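Local coordinates for pilotin OutS (Dickeya dadantii, PDB 3UTK), which is the pilotin of the type II secretion system, interacts with the secretin OutD and is required for translocation of pectate lyases and cellulases across the outer membrane, at residues A[41-46]-A[88-93]; A[49-54]-A[95-100]; A[53-58]-A[67-72]; A[73-78]-A[127-132]. All blocks are in the same frame, centred on the assembly; numbering follows the deposited sequence.

Contact 1: residues A[41-46]-A[88-93]; sequences NEQISQ and GRYQSL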
loop_
_atom_site.group_PDB
_atom_site.type_symbol
_atom_site.label_atom_id
_atom_site.label_comp_id
_atom_site.label_asym_id
_atom_site.label_seq_id
_atom_site.Cartn_x
_atom_site.Cartn_y
_atom_site.Cartn_z
ATOM N N ASN A 41 10.797 12.348 1.995
ATOM C CA ASN A 41 10.552 11.436 3.106
ATOM C C ASN A 41 9.072 11.124 3.229
ATOM O O ASN A 41 8.675 9.961 3.314
ATOM C CB ASN A 41 11.066 12.026 4.420
ATOM C CG ASN A 41 12.559 12.282 4.397
ATOM O OD1 ASN A 41 13.280 11.733 3.563
ATOM N ND2 ASN A 41 13.032 13.115 5.322
ATOM N N GLU A 42 8.258 12.171 3.245
ATOM C CA GLU A 42 6.820 11.991 3.310
ATOM C C GLU A 42 6.340 11.143 2.137
ATOM O O GLU A 42 5.434 10.335 2.289
ATOM C CB GLU A 42 6.098 13.337 3.340
ATOM C CG GLU A 42 6.362 14.146 4.602
ATOM C CD GLU A 42 5.457 15.358 4.720
ATOM O OE1 GLU A 42 4.544 15.507 3.875
ATOM O OE2 GLU A 42 5.661 16.161 5.657
ATOM N N GLN A 43 6.959 11.314 0.973
ATOM C CA GLN A 43 6.534 10.570 -0.212
ATOM C C GLN A 43 6.668 9.058 -0.042
ATOM O O GLN A 43 5.704 8.315 -0.255
ATOM C CB GLN A 43 7.294 11.046 -1.457
ATOM C CG GLN A 43 7.044 12.504 -1.785
ATOM C CD GLN A 43 7.734 12.953 -3.053
ATOM O OE1 GLN A 43 8.508 12.208 -3.659
ATOM N NE2 GLN A 43 7.457 14.186 -3.464
ATOM N N ILE A 44 7.856 8.610 0.357
ATOM C CA ILE A 44 8.139 7.182 0.483
ATOM C C ILE A 44 7.270 6.522 1.548
ATOM O O ILE A 44 6.731 5.432 1.339
ATOM C CB ILE A 44 9.616 6.931 0.816
ATOM C CG1 ILE A 44 10.513 7.627 -0.211
ATOM C CG2 ILE A 44 9.897 5.438 0.870
ATOM C CD1 ILE A 44 11.987 7.552 0.115
ATOM N N SER A 45 7.140 7.187 2.689
ATOM C CA SER A 45 6.296 6.703 3.775
ATOM C C SER A 45 4.843 6.559 3.340
ATOM O O SER A 45 4.141 5.637 3.769
ATOM C CB SER A 45 6.371 7.659 4.959
ATOM O OG SER A 45 7.618 7.542 5.611
ATOM N N GLN A 46 4.393 7.484 2.499
ATOM C CA GLN A 46 3.013 7.469 2.037
ATOM C C GLN A 46 2.751 6.281 1.119
ATOM O O GLN A 46 1.731 5.609 1.246
ATOM C CB GLN A 46 2.648 8.790 1.342
ATOM C CG GLN A 46 2.530 9.966 2.309
ATOM C CD GLN A 46 1.927 11.213 1.685
ATOM O OE1 GLN A 46 1.558 11.229 0.509
ATOM N NE2 GLN A 46 1.824 12.271 2.481
ATOM N N GLY A 88 13.358 8.000 -8.251
ATOM C CA GLY A 88 14.738 7.586 -8.115
ATOM C C GLY A 88 15.123 7.476 -6.654
ATOM O O GLY A 88 15.980 6.669 -6.295
ATOM N N ARG A 89 14.477 8.279 -5.809
ATOM C CA ARG A 89 14.832 8.366 -4.393
ATOM C C ARG A 89 14.071 7.361 -3.538
ATOM O O ARG A 89 14.047 7.478 -2.314
ATOM C CB ARG A 89 14.589 9.784 -3.856
ATOM C CG ARG A 89 15.504 10.857 -4.450
ATOM C CD ARG A 89 15.346 12.196 -3.730
ATOM N NE ARG A 89 15.754 12.116 -2.327
ATOM C CZ ARG A 89 15.613 13.102 -1.445
ATOM N NH1 ARG A 89 15.068 14.254 -1.811
ATOM N NH2 ARG A 89 16.015 12.933 -0.191
ATOM N N TYR A 90 13.473 6.365 -4.184
ATOM C CA TYR A 90 12.535 5.464 -3.517
ATOM C C TYR A 90 13.138 4.151 -3.011
ATOM O O TYR A 90 12.407 3.279 -2.548
ATOM C CB TYR A 90 11.342 5.172 -4.433
ATOM C CG TYR A 90 10.359 6.310 -4.526
ATOM C CD1 TYR A 90 10.579 7.503 -3.847
ATOM C CD2 TYR A 90 9.197 6.189 -5.278
ATOM C CE1 TYR A 90 9.676 8.550 -3.933
ATOM C CE2 TYR A 90 8.292 7.225 -5.362
ATOM C CZ TYR A 90 8.534 8.401 -4.688
ATOM O OH TYR A 90 7.629 9.433 -4.775
ATOM N N GLN A 91 14.462 4.030 -3.077
ATOM C CA GLN A 91 15.163 2.790 -2.719
ATOM C C GLN A 91 14.555 1.999 -1.552
ATOM O O GLN A 91 14.475 0.761 -1.591
ATOM C CB GLN A 91 16.646 3.079 -2.445
ATOM C CG GLN A 91 17.452 3.408 -3.694
ATOM C CD GLN A 91 17.465 4.891 -4.020
ATOM O OE1 GLN A 91 16.901 5.707 -3.292
ATOM N NE2 GLN A 91 18.122 5.247 -5.116
ATOM N N SER A 92 14.114 2.714 -0.522
ATOM C CA SER A 92 13.629 2.081 0.695
ATOM C C SER A 92 12.122 1.817 0.688
ATOM O O SER A 92 11.477 1.926 1.733
ATOM C CB SER A 92 13.980 2.948 1.904
ATOM O OG SER A 92 13.380 4.228 1.793
ATOM N N LEU A 93 11.564 1.437 -0.461
ATOM C CA LEU A 93 10.105 1.245 -0.558
ATOM C C LEU A 93 9.580 -0.171 -0.246
ATOM O O LEU A 93 8.653 -0.324 0.548
ATOM C CB LEU A 93 9.555 1.729 -1.917
ATOM C CG LEU A 93 8.029 1.588 -2.083
ATOM C CD1 LEU A 93 7.275 2.324 -0.982
ATOM C CD2 LEU A 93 7.547 2.052 -3.464
#
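I44 of helix 40-60 lies against the carbonyl of R89 and the side chains of Y90 and S92, in the loop before helix 94-106. From CB its two branches part. CG1 sits anti to the carbonyl carbon (chi1 -54°) and meets CD1 of the Y90 ring at 3.6 Å, as the two side chains slide past each other in opposite directions. Its tip, CD1, runs on to within 3.2 Å of R89 O. The other branch, CG2, comes 3.8 Å from S92 OG. A beta-branched isoleucine suits this place because it fills two directions at once. L93, the last residue of the type I turn that starts at Y90, adds its CD1 beside I44 O at 3.9 Å.

The neighbouring residue, Q43, provides the polar link. Y90 OH donates to Q43 OE1 at 3.1 Å, with the amide and ring planes 86° apart. The oxygen lies at the ring edge, near its plane, while the hydroxyl stands above the amide plane, 46° out of it. W85 touches both of these side chains. Tyrosine thus serves twice, its ring carbons packing on I44 and its hydroxyl giving a buried glutamine oxygen a partner, which implies that the turn is set against the helix by apolar contact with one directed bond.

Contact 2: residues A[49-54]-A[95-100]; sequences SLVAAS and QLSENL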
loop_
_atom_site.group_PDB
_atom_site.type_symbol
_atom_site.label_atom_id
_atom_site.label_comp_id
_atom_site.label_asym_id
_atom_site.label_seq_id
_atom_site.Cartn_x
_atom_site.Cartn_y
_atom_site.Cartn_z
ATOM N N SER A 49 2.768 2.960 3.029
ATOM C CA SER A 49 1.511 2.799 3.747
ATOM C C SER A 49 0.406 2.217 2.854
ATOM O O SER A 49 -0.382 1.378 3.292
ATOM C CB SER A 49 1.073 4.137 4.349
ATOM O OG SER A 49 -0.216 4.040 4.934
ATOM N N LEU A 50 0.352 2.664 1.603
ATOM C CA LEU A 50 -0.647 2.176 0.655
ATOM C C LEU A 50 -0.354 0.723 0.298
ATOM O O LEU A 50 -1.250 -0.096 0.228
ATOM C CB LEU A 50 -0.666 3.042 -0.613
ATOM C CG LEU A 50 -1.310 4.427 -0.503
ATOM C CD1 LEU A 50 -1.016 5.270 -1.747
ATOM C CD2 LEU A 50 -2.813 4.317 -0.280
ATOM N N VAL A 51 0.918 0.407 0.094
ATOM C CA VAL A 51 1.305 -0.964 -0.195
ATOM C C VAL A 51 0.963 -1.892 0.982
ATOM O O VAL A 51 0.410 -2.975 0.783
ATOM C CB VAL A 51 2.805 -1.052 -0.537
ATOM C CG1 VAL A 51 3.202 -2.493 -0.772
ATOM C CG2 VAL A 51 3.101 -0.205 -1.784
ATOM N N ALA A 52 1.292 -1.459 2.196
ATOM C CA ALA A 52 0.999 -2.231 3.405
ATOM C C ALA A 52 -0.494 -2.474 3.596
ATOM O O ALA A 52 -0.910 -3.581 3.937
ATOM C CB ALA A 52 1.563 -1.532 4.629
ATOM N N ALA A 53 -1.294 -1.433 3.398
ATOM C CA ALA A 53 -2.748 -1.553 3.527
ATOM C C ALA A 53 -3.310 -2.513 2.474
ATOM O O ALA A 53 -4.205 -3.305 2.752
ATOM C CB ALA A 53 -3.411 -0.184 3.415
ATOM N N SER A 54 -2.785 -2.422 1.254
ATOM C CA SER A 54 -3.190 -3.325 0.193
ATOM C C SER A 54 -2.847 -4.784 0.495
ATOM O O SER A 54 -3.667 -5.654 0.264
ATOM C CB SER A 54 -2.573 -2.907 -1.140
ATOM O OG SER A 54 -3.036 -1.621 -1.515
ATOM N N GLN A 95 11.006 -2.953 1.359
ATOM C CA GLN A 95 11.218 -3.371 2.739
ATOM C C GLN A 95 10.367 -2.555 3.708
ATOM O O GLN A 95 9.813 -3.098 4.669
ATOM C CB GLN A 95 12.689 -3.266 3.134
ATOM C CG GLN A 95 12.947 -3.731 4.563
ATOM C CD GLN A 95 12.466 -5.153 4.801
ATOM O OE1 GLN A 95 12.696 -6.044 3.983
ATOM N NE2 GLN A 95 11.788 -5.370 5.919
ATOM N N LEU A 96 10.266 -1.253 3.462
ATOM C CA LEU A 96 9.478 -0.399 4.340
ATOM C C LEU A 96 8.023 -0.848 4.325
ATOM O O LEU A 96 7.357 -0.867 5.362
ATOM C CB LEU A 96 9.577 1.071 3.928
ATOM C CG LEU A 96 8.685 1.986 4.775
ATOM C CD1 LEU A 96 9.063 1.890 6.256
ATOM C CD2 LEU A 96 8.740 3.423 4.299
ATOM N N SER A 97 7.543 -1.221 3.144
ATOM C CA SER A 97 6.167 -1.674 2.969
ATOM C C SER A 97 5.882 -2.913 3.809
ATOM O O SER A 97 4.848 -3.001 4.479
ATOM C CB SER A 97 5.897 -1.990 1.496
ATOM O OG SER A 97 5.989 -0.831 0.691
ATOM N N GLU A 98 6.809 -3.867 3.765
ATOM C CA GLU A 98 6.674 -5.105 4.522
ATOM C C GLU A 98 6.739 -4.829 6.024
ATOM O O GLU A 98 5.986 -5.421 6.800
ATOM C CB GLU A 98 7.744 -6.119 4.096
ATOM C CG GLU A 98 7.736 -7.438 4.872
ATOM C CD GLU A 98 6.455 -8.246 4.695
ATOM O OE1 GLU A 98 5.649 -7.920 3.800
ATOM O OE2 GLU A 98 6.256 -9.219 5.459
ATOM N N ASN A 99 7.626 -3.924 6.433
ATOM C CA ASN A 99 7.726 -3.556 7.850
ATOM C C ASN A 99 6.434 -2.950 8.389
ATOM O O ASN A 99 5.993 -3.279 9.491
ATOM C CB ASN A 99 8.887 -2.593 8.089
ATOM C CG ASN A 99 10.235 -3.265 7.953
ATOM O OD1 ASN A 99 11.278 -2.603 7.951
ATOM N ND2 ASN A 99 10.225 -4.588 7.834
ATOM N N LEU A 100 5.831 -2.059 7.605
ATOM C CA LEU A 100 4.565 -1.432 7.981
ATOM C C LEU A 100 3.422 -2.444 8.009
ATOM O O LEU A 100 2.525 -2.350 8.834
ATOM C CB LEU A 100 4.222 -0.282 7.024
ATOM C CG LEU A 100 5.012 1.026 7.135
ATOM C CD1 LEU A 100 4.570 1.982 6.043
ATOM C CD2 LEU A 100 4.850 1.669 8.515
#
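V51 and A52 of helix 40-60 face S97 and L100 of helix 94-106. V51 CB lies 3.4 Å from S97 OG, and V51 CG1, anti to the backbone N (chi1 177°), meets S97 CB at 3.6 Å. A52 is the other half of this shell: its CB touches S97 O at 3.6 Å and L100 CB at 3.8 Å. L100 then reaches past A52 with CD1, which stops 3.6 Å from S49 N, so a large side chain packs against backbone at the margin. The segment axes approach to 7.9 Å at a signed crossing angle of -51°. The helices come close where the residues are small: the A52 and S97 CA atoms are 5.2 Å apart, and alanine and serine add little bulk between them.

Around this shell, S97 OG is hydrogen-bonded to L93 O, so its polar end is satisfied by a carbonyl just before the helix begins, while its carbon and the flank of its oxygen meet V51. V51 is also covered by I72, L73 and A76 of helix 69-82, and A48 touches both S97 and L100. S54 OG is held in the same way as that of S97, donating to L50 O at 2.9 Å, but on the side of helix 40-60 where its side chain meets F125 and L126 of helix 123-131. No hydrogen bond joins the two segments directly, so their contact rests on van der Waals packing, with the S97 hydroxyl bonded to L93 O, which lets it sit in a buried apolar interface.

Contact 3: residues A[53-58]-A[67-72]; sequences ASKYLR and PDDGTI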
loop_
_atom_site.group_PDB
_atom_site.type_symbol
_atom_site.label_atom_id
_atom_site.label_comp_id
_atom_site.label_asym_id
_atom_site.label_seq_id
_atom_site.Cartn_x
_atom_site.Cartn_y
_atom_site.Cartn_z
ATOM N N ALA A 53 -1.294 -1.433 3.398
ATOM C CA ALA A 53 -2.748 -1.553 3.527
ATOM C C ALA A 53 -3.310 -2.513 2.474
ATOM O O ALA A 53 -4.205 -3.305 2.752
ATOM C CB ALA A 53 -3.411 -0.184 3.415
ATOM N N SER A 54 -2.785 -2.422 1.254
ATOM C CA SER A 54 -3.190 -3.325 0.193
ATOM C C SER A 54 -2.847 -4.784 0.495
ATOM O O SER A 54 -3.667 -5.654 0.264
ATOM C CB SER A 54 -2.573 -2.907 -1.140
ATOM O OG SER A 54 -3.036 -1.621 -1.515
ATOM N N LYS A 55 -1.632 -5.061 0.972
ATOM C CA LYS A 55 -1.274 -6.435 1.332
ATOM C C LYS A 55 -2.157 -6.917 2.491
ATOM O O LYS A 55 -2.569 -8.072 2.531
ATOM C CB LYS A 55 0.214 -6.553 1.692
ATOM C CG LYS A 55 0.651 -7.976 2.042
ATOM C CD LYS A 55 2.155 -8.099 2.249
ATOM C CE LYS A 55 2.547 -9.554 2.486
ATOM N NZ LYS A 55 4.015 -9.769 2.351
ATOM N N TYR A 56 -2.431 -6.031 3.442
ATOM C CA TYR A 56 -3.323 -6.369 4.551
ATOM C C TYR A 56 -4.699 -6.807 4.028
ATOM O O TYR A 56 -5.281 -7.781 4.504
ATOM C CB TYR A 56 -3.441 -5.191 5.538
ATOM C CG TYR A 56 -4.186 -5.527 6.809
ATOM C CD1 TYR A 56 -5.576 -5.564 6.836
ATOM C CD2 TYR A 56 -3.499 -5.789 7.989
ATOM C CE1 TYR A 56 -6.257 -5.873 8.004
ATOM C CE2 TYR A 56 -4.174 -6.098 9.157
ATOM C CZ TYR A 56 -5.545 -6.139 9.159
ATOM O OH TYR A 56 -6.209 -6.455 10.324
ATOM N N LEU A 57 -5.209 -6.114 3.019
ATOM C CA LEU A 57 -6.506 -6.485 2.475
ATOM C C LEU A 57 -6.421 -7.859 1.816
ATOM O O LEU A 57 -7.281 -8.706 2.028
ATOM C CB LEU A 57 -7.015 -5.451 1.468
ATOM C CG LEU A 57 -7.568 -4.131 2.018
ATOM C CD1 LEU A 57 -7.893 -3.135 0.890
ATOM C CD2 LEU A 57 -8.817 -4.365 2.876
ATOM N N ARG A 58 -5.382 -8.078 1.019
ATOM C CA ARG A 58 -5.273 -9.349 0.307
ATOM C C ARG A 58 -5.129 -10.516 1.281
ATOM O O ARG A 58 -5.808 -11.533 1.148
ATOM C CB ARG A 58 -4.092 -9.344 -0.680
ATOM C CG ARG A 58 -4.069 -10.561 -1.617
ATOM C CD ARG A 58 -2.786 -10.613 -2.437
ATOM N NE ARG A 58 -1.648 -10.996 -1.613
ATOM C CZ ARG A 58 -0.519 -10.305 -1.510
ATOM N NH1 ARG A 58 -0.359 -9.177 -2.190
ATOM N NH2 ARG A 58 0.453 -10.746 -0.717
ATOM N N PRO A 67 -3.730 -8.275 -6.507
ATOM C CA PRO A 67 -2.544 -8.934 -7.065
ATOM C C PRO A 67 -1.399 -9.061 -6.068
ATOM O O PRO A 67 -1.539 -8.676 -4.903
ATOM C CB PRO A 67 -2.141 -7.989 -8.199
ATOM C CG PRO A 67 -2.522 -6.644 -7.674
ATOM C CD PRO A 67 -3.810 -6.859 -6.910
ATOM N N ASP A 68 -0.273 -9.589 -6.535
ATOM C CA ASP A 68 0.873 -9.862 -5.670
ATOM C C ASP A 68 1.599 -8.587 -5.239
ATOM O O ASP A 68 1.331 -7.507 -5.758
ATOM C CB ASP A 68 1.838 -10.840 -6.351
ATOM C CG ASP A 68 2.312 -10.346 -7.700
ATOM O OD1 ASP A 68 2.836 -9.220 -7.767
ATOM O OD2 ASP A 68 2.157 -11.081 -8.702
ATOM N N ASP A 69 2.516 -8.722 -4.286
ATOM C CA ASP A 69 3.236 -7.577 -3.737
ATOM C C ASP A 69 3.942 -6.769 -4.825
ATOM O O ASP A 69 3.976 -5.540 -4.773
ATOM C CB ASP A 69 4.265 -8.033 -2.691
ATOM C CG ASP A 69 3.625 -8.703 -1.480
ATOM O OD1 ASP A 69 2.377 -8.686 -1.347
ATOM O OD2 ASP A 69 4.386 -9.238 -0.647
ATOM N N GLY A 70 4.516 -7.465 -5.801
ATOM C CA GLY A 70 5.229 -6.809 -6.887
ATOM C C GLY A 70 4.318 -5.886 -7.677
ATOM O O GLY A 70 4.702 -4.770 -8.026
ATOM N N THR A 71 3.101 -6.352 -7.947
ATOM C CA THR A 71 2.130 -5.556 -8.692
ATOM C C THR A 71 1.629 -4.382 -7.860
ATOM O O THR A 71 1.473 -3.272 -8.374
ATOM C CB THR A 71 0.925 -6.400 -9.153
ATOM O OG1 THR A 71 1.384 -7.501 -9.946
ATOM C CG2 THR A 71 -0.043 -5.556 -9.976
ATOM N N ILE A 72 1.359 -4.632 -6.577
ATOM C CA ILE A 72 0.982 -3.562 -5.663
ATOM C C ILE A 72 2.070 -2.486 -5.624
ATOM O O ILE A 72 1.774 -1.291 -5.692
ATOM C CB ILE A 72 0.708 -4.099 -4.240
ATOM C CG1 ILE A 72 -0.491 -5.053 -4.244
ATOM C CG2 ILE A 72 0.458 -2.950 -3.272
ATOM C CD1 ILE A 72 -0.761 -5.729 -2.883
#
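R58 and D69 meet because the arginine chain, extended through chi2, bends at chi3 (73°) to place NE, while D69 CG sits beside its own backbone N (chi1 -63°). The two side chains cross at about a right angle. NH1 and NH2 of R58 both grip D69 OD1 end-on, each at 2.9 Å, and the oxygen lies in the guanidinium plane. NH1 also donates to P67 O at 3.0 Å, on an in-plane lone pair of that carbonyl. The second carboxylate oxygen goes to K55: its fully extended chain delivers NZ to the syn side of D69 OD2 at 3.1 Å, and NZ is shared with a second carboxylate, that of E98 in helix 94-106.

This salt-bridge network of K55, R58 and D69 joins helix 40-60 to the start of helix 69-82, the next long helix in a fold of nested, perpendicular helical hairpins. D68 is the N-cap residue there: its OD1 accepts from T71 N at 2.9 Å and also from T71 OG1. D69 stands in the first turn, where a negative charge would be favoured by the helix dipole.

Beneath the charges, I72 CG2 packs on S54 CB at 3.7 Å. The I72 CD1 methyl lies beside the guanidinium, 3.5 Å from R58 NH1, the branched isoleucine spanning serine and arginine. M129 touches both S54 and P67.

Contact 4: residues A[73-78]-A[127-132]; sequences LKTAVN and DAMRTV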
loop_
_atom_site.group_PDB
_atom_site.type_symbol
_atom_site.label_atom_id
_atom_site.label_comp_id
_atom_site.label_asym_id
_atom_site.label_seq_id
_atom_site.Cartn_x
_atom_site.Cartn_y
_atom_site.Cartn_z
ATOM N N LEU A 73 3.326 -2.912 -5.521
ATOM C CA LEU A 73 4.449 -1.982 -5.527
ATOM C C LEU A 73 4.512 -1.159 -6.814
ATOM O O LEU A 73 4.738 0.055 -6.783
ATOM C CB LEU A 73 5.768 -2.733 -5.356
ATOM C CG LEU A 73 6.869 -1.871 -4.756
ATOM C CD1 LEU A 73 6.636 -1.790 -3.251
ATOM C CD2 LEU A 73 8.251 -2.440 -5.068
ATOM N N LYS A 74 4.330 -1.833 -7.943
ATOM C CA LYS A 74 4.383 -1.169 -9.233
ATOM C C LYS A 74 3.279 -0.121 -9.313
ATOM O O LYS A 74 3.454 0.928 -9.932
ATOM C CB LYS A 74 4.234 -2.192 -10.360
ATOM C CG LYS A 74 4.380 -1.618 -11.753
ATOM C CD LYS A 74 4.013 -2.643 -12.806
ATOM C CE LYS A 74 4.882 -3.887 -12.706
ATOM N NZ LYS A 74 4.744 -4.732 -13.938
ATOM N N THR A 75 2.143 -0.407 -8.678
ATOM C CA THR A 75 1.028 0.533 -8.664
ATOM C C THR A 75 1.376 1.787 -7.868
ATOM O O THR A 75 1.056 2.904 -8.279
ATOM C CB THR A 75 -0.237 -0.100 -8.070
ATOM O OG1 THR A 75 -0.587 -1.264 -8.831
ATOM C CG2 THR A 75 -1.387 0.887 -8.110
ATOM N N ALA A 76 2.047 1.603 -6.736
ATOM C CA ALA A 76 2.459 2.735 -5.917
ATOM C C ALA A 76 3.467 3.593 -6.678
ATOM O O ALA A 76 3.409 4.823 -6.642
ATOM C CB ALA A 76 3.050 2.253 -4.572
ATOM N N VAL A 77 4.394 2.942 -7.369
ATOM C CA VAL A 77 5.369 3.677 -8.162
ATOM C C VAL A 77 4.664 4.477 -9.262
ATOM O O VAL A 77 4.992 5.640 -9.486
ATOM C CB VAL A 77 6.466 2.756 -8.738
ATOM C CG1 VAL A 77 7.337 3.508 -9.720
ATOM C CG2 VAL A 77 7.313 2.171 -7.604
ATOM N N ASN A 78 3.674 3.870 -9.917
ATOM C CA ASN A 78 2.931 4.557 -10.978
ATOM C C ASN A 78 2.178 5.780 -10.475
ATOM O O ASN A 78 2.172 6.828 -11.120
ATOM C CB ASN A 78 1.971 3.600 -11.686
ATOM C CG ASN A 78 2.676 2.708 -12.693
ATOM O OD1 ASN A 78 3.888 2.805 -12.881
ATOM N ND2 ASN A 78 1.919 1.826 -13.338
ATOM N N ASP A 127 -8.459 0.862 -7.488
ATOM C CA ASP A 127 -8.824 1.170 -8.876
ATOM C C ASP A 127 -7.581 1.332 -9.761
ATOM O O ASP A 127 -7.543 0.861 -10.907
ATOM C CB ASP A 127 -9.667 2.443 -8.945
ATOM C CG ASP A 127 -11.130 2.200 -8.609
ATOM O OD1 ASP A 127 -11.514 1.036 -8.370
ATOM O OD2 ASP A 127 -11.902 3.184 -8.604
ATOM N N ALA A 128 -6.572 2.005 -9.222
ATOM C CA ALA A 128 -5.313 2.228 -9.933
ATOM C C ALA A 128 -4.620 0.905 -10.236
ATOM O O ALA A 128 -3.915 0.759 -11.236
ATOM C CB ALA A 128 -4.402 3.125 -9.110
ATOM N N MET A 129 -4.825 -0.062 -9.357
ATOM C CA MET A 129 -4.205 -1.366 -9.499
ATOM C C MET A 129 -4.692 -2.137 -10.717
ATOM O O MET A 129 -3.965 -2.957 -11.263
ATOM C CB MET A 129 -4.485 -2.185 -8.251
ATOM C CG MET A 129 -3.271 -2.686 -7.565
ATOM S SD MET A 129 -3.815 -3.378 -6.004
ATOM C CE MET A 129 -3.347 -2.080 -4.863
ATOM N N ARG A 130 -5.931 -1.896 -11.125
ATOM C CA ARG A 130 -6.461 -2.553 -12.313
ATOM C C ARG A 130 -5.681 -2.171 -13.561
ATOM O O ARG A 130 -5.398 -3.014 -14.408
ATOM C CB ARG A 130 -7.925 -2.199 -12.504
ATOM C CG ARG A 130 -8.768 -2.599 -11.337
ATOM C CD ARG A 130 -10.060 -3.200 -11.810
ATOM N NE ARG A 130 -11.045 -3.176 -10.749
ATOM C CZ ARG A 130 -12.344 -3.344 -10.948
ATOM N NH1 ARG A 130 -12.801 -3.554 -12.175
ATOM N NH2 ARG A 130 -13.179 -3.301 -9.923
ATOM N N THR A 131 -5.340 -0.893 -13.670
ATOM C CA THR A 131 -4.635 -0.396 -14.844
ATOM C C THR A 131 -3.238 -1.005 -14.936
ATOM O O THR A 131 -2.602 -0.967 -15.987
ATOM C CB THR A 131 -4.529 1.139 -14.821
ATOM O OG1 THR A 131 -3.558 1.541 -13.848
ATOM C CG2 THR A 131 -5.874 1.756 -14.472
ATOM N N VAL A 132 -2.772 -1.572 -13.828
ATOM C CA VAL A 132 -1.448 -2.182 -13.775
ATOM C C VAL A 132 -1.518 -3.678 -14.076
ATOM O O VAL A 132 -0.592 -4.250 -14.652
ATOM C CB VAL A 132 -0.798 -1.985 -12.393
ATOM C CG1 VAL A 132 0.659 -2.429 -12.424
ATOM C CG2 VAL A 132 -0.902 -0.532 -11.963
HETATM O O HOH W 1 -0.417 2.314 -14.235
#
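T75 of helix 69-82 packs into the surface formed by A128, M129 and V132 at the C-terminal end of the chain. Its OG1, anti to the carbonyl carbon (chi1 -58°), is wedged between V132 CG2 at 3.2 Å and M129 CG at 3.3 Å. The hydroxyl is hydrogen-bonded to T71 O, one turn back, and so can be buried among carbons. The methyl on the other branch, CG2, lies on A128 CB at 3.9 Å. Threonine fits because its polar arm serves its own helix while both arms pack outward. V132 is equally double-sided: CG2 covers T75, and CG1 presses on K74 CD at 3.4 Å, closer than carbons usually approach. The lysine is exposed, yet its aliphatic part belongs to this tight packing.

The side of N78 and T131 is looser. N78 touches V132 CG2 only distantly, with ND2 at 3.9 Å. A water that donates to T131 OG1 at 3.3 Å also lies by N78 ND2, but that link is weak and doubtful. T131 OG1 also turns back to its own helix, donating to A128 O at 2.7 Å.

Inward, F125 covers T75 from the preceding turn of helix 123-131. The contact thus joins the last helix of the chain to helix 69-82, within a fold described as nested, perpendicular helical hairpins.

Helix 40-60 runs through contacts 1, 2 and 3, while helix 69-82 is held in contacts 3 and 4. Contact 2 is the most central and is buried; the other three are partly buried. Chemistry follows place: apolar packing around an alanine and a serine at the centre, a salt-bridge network in contact 3, one tyrosine-glutamine bond in contact 1, and threonine and valine packing with a water at its margin in contact 4. Contacts 1 and 3 lie on opposite sides of the chain centre, their own centres about 17 Å apart. The interior is continuous nonetheless: L93 meets L73 between contacts 1 and 4, and V51 meets I72 between contacts 2 and 3.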